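Local coordinates for protein probable tautomerase ywhB (Bacillus subtilis, PDB 2OPA) that is a probable tautomerase of the MIF clan, a small beta-alpha-beta protein whose copies assemble into a hexamer, at residues 16-20 with 40-44. Residues are numbered along the deposited sequence; the frame is centred on the assembly and turned at random.
Sequences KRNLV and VFIEE
CD1 of I42 carries most of the apolar contact, lying 4.0 Å from CD2 of L19. CG2 of V20 comes within 4.1 Å of the same I42 CD1. The CB methylene of K16 adds a van der Waals contact, 3.9 Å from I42 CD1, so three helix residues converge on one methyl. Its direction follows from the torsions: CG1 stands beside the backbone N (chi1 -71°) and the chain runs on extended, out from strand 39-45 toward helix 13-31. L19 meets it end to end, whereas K16 and V20 pass it at a slant. V20 has a second apolar partner, its CG2 lying 4.2 Å from CG1 of V40 as the two valines slide past each other in opposite senses.

The polar contact is a salt bridge at the edge of this cluster. K16, fully extended beyond CG, brings NZ to 2.9 Å from OE1 of E44; the ammonium approaches from above the carboxylate, 55° out of its plane, with the two side chains roughly perpendicular. NZ also hydrogen-bonds NE2 of H49 of a neighbouring subunit.

The segment axes, 10.0 Å apart at 141°, fit the helix of a beta-alpha-beta unit packed over its second strand. Chemically, the hydrocarbon interior grades into a charged edge, where the ammonium, shared between E44 and the neighbour's histidine, probably ties the helix-strand packing to the subunit interface.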
loop_
_atom_site.group_PDB
_atom_site.type_symbol
_atom_site.label_atom_id
_atom_site.label_comp_id
_atom_site.label_asym_id
_atom_site.label_seq_id
_atom_site.Cartn_x
_atom_site.Cartn_y
_atom_site.Cartn_z
ATOM N N LYS A 16 -19.235 -6.242 7.409
ATOM C CA LYS A 16 -18.241 -6.318 6.350
ATOM C C LYS A 16 -18.910 -6.558 4.999
ATOM O O LYS A 16 -18.522 -5.964 3.994
ATOM C CB LYS A 16 -17.235 -7.438 6.640
ATOM C CG LYS A 16 -16.350 -7.170 7.839
ATOM C CD LYS A 16 -15.445 -8.351 8.108
ATOM C CE LYS A 16 -14.604 -8.129 9.350
ATOM N NZ LYS A 16 -13.686 -9.286 9.604
ATOM N N ARG A 17 -19.911 -7.433 4.979
ATOM C CA ARG A 17 -20.631 -7.726 3.750
ATOM C C ARG A 17 -21.356 -6.468 3.263
ATOM O O ARG A 17 -21.336 -6.161 2.068
ATOM C CB ARG A 17 -21.646 -8.847 3.978
ATOM C CG ARG A 17 -22.467 -9.193 2.744
ATOM C CD ARG A 17 -23.497 -10.267 3.046
ATOM N NE ARG A 17 -22.882 -11.541 3.404
ATOM C CZ ARG A 17 -23.203 -12.255 4.484
ATOM N NH1 ARG A 17 -24.138 -11.818 5.323
ATOM N NH2 ARG A 17 -22.592 -13.410 4.721
ATOM N N ASN A 18 -21.984 -5.745 4.193
ATOM C CA ASN A 18 -22.707 -4.524 3.855
ATOM C C ASN A 18 -21.755 -3.457 3.349
ATOM O O ASN A 18 -22.056 -2.763 2.381
ATOM C CB ASN A 18 -23.491 -3.993 5.064
ATOM C CG ASN A 18 -24.548 -4.976 5.551
ATOM O OD1 ASN A 18 -25.124 -5.735 4.752
ATOM N ND2 ASN A 18 -24.823 -4.962 6.861
ATOM N N LEU A 19 -20.609 -3.331 4.012
ATOM C CA LEU A 19 -19.584 -2.364 3.629
ATOM C C LEU A 19 -19.207 -2.564 2.162
ATOM O O LEU A 19 -19.188 -1.625 1.369
ATOM C CB LEU A 19 -18.344 -2.556 4.503
ATOM C CG LEU A 19 -17.060 -1.833 4.096
ATOM C CD1 LEU A 19 -17.220 -0.346 4.326
ATOM C CD2 LEU A 19 -15.884 -2.377 4.904
ATOM N N VAL A 20 -18.904 -3.804 1.812
ATOM C CA VAL A 20 -18.529 -4.138 0.451
ATOM C C VAL A 20 -19.627 -3.751 -0.538
ATOM O O VAL A 20 -19.348 -3.140 -1.570
ATOM C CB VAL A 20 -18.212 -5.644 0.338
ATOM C CG1 VAL A 20 -18.137 -6.070 -1.120
ATOM C CG2 VAL A 20 -16.892 -5.930 1.041
ATOM N N VAL A 40 -12.889 -4.733 -3.948
ATOM C CA VAL A 40 -12.760 -4.204 -2.601
ATOM C C VAL A 40 -11.925 -5.127 -1.706
ATOM O O VAL A 40 -12.153 -6.339 -1.662
ATOM C CB VAL A 40 -14.145 -3.991 -1.938
ATOM C CG1 VAL A 40 -13.972 -3.412 -0.545
ATOM C CG2 VAL A 40 -14.994 -3.064 -2.786
ATOM N N PHE A 41 -10.952 -4.543 -1.013
ATOM C CA PHE A 41 -10.107 -5.293 -0.093
ATOM C C PHE A 41 -10.371 -4.739 1.295
ATOM O O PHE A 41 -10.445 -3.525 1.472
ATOM C CB PHE A 41 -8.611 -5.093 -0.379
ATOM C CG PHE A 41 -8.189 -5.438 -1.776
ATOM C CD1 PHE A 41 -7.971 -4.434 -2.718
ATOM C CD2 PHE A 41 -7.975 -6.762 -2.146
ATOM C CE1 PHE A 41 -7.536 -4.747 -4.012
ATOM C CE2 PHE A 41 -7.544 -7.083 -3.433
ATOM C CZ PHE A 41 -7.324 -6.073 -4.364
ATOM N N ILE A 42 -10.528 -5.619 2.274
ATOM C CA ILE A 42 -10.713 -5.163 3.640
ATOM C C ILE A 42 -9.446 -5.535 4.395
ATOM O O ILE A 42 -9.007 -6.686 4.364
ATOM C CB ILE A 42 -11.907 -5.842 4.342
ATOM C CG1 ILE A 42 -13.224 -5.341 3.752
ATOM C CG2 ILE A 42 -11.855 -5.544 5.841
ATOM C CD1 ILE A 42 -14.456 -6.068 4.284
ATOM N N GLU A 43 -8.850 -4.550 5.051
ATOM C CA GLU A 43 -7.645 -4.765 5.835
ATOM C C GLU A 43 -7.945 -4.362 7.270
ATOM O O GLU A 43 -8.273 -3.211 7.546
ATOM C CB GLU A 43 -6.495 -3.927 5.282
ATOM C CG GLU A 43 -5.820 -4.553 4.079
ATOM C CD GLU A 43 -4.859 -3.612 3.377
ATOM O OE1 GLU A 43 -4.385 -2.644 4.013
ATOM O OE2 GLU A 43 -4.570 -3.854 2.185
ATOM N N GLU A 44 -7.844 -5.319 8.181
ATOM C CA GLU A 44 -8.112 -5.047 9.577
ATOM C C GLU A 44 -6.871 -4.657 10.354
ATOM O O GLU A 44 -5.803 -5.230 10.168
ATOM C CB GLU A 44 -8.769 -6.255 10.219
ATOM C CG GLU A 44 -10.254 -6.302 9.949
ATOM C CD GLU A 44 -10.931 -7.447 10.637
ATOM O OE1 GLU A 44 -12.125 -7.318 10.958
ATOM O OE2 GLU A 44 -10.272 -8.484 10.848
#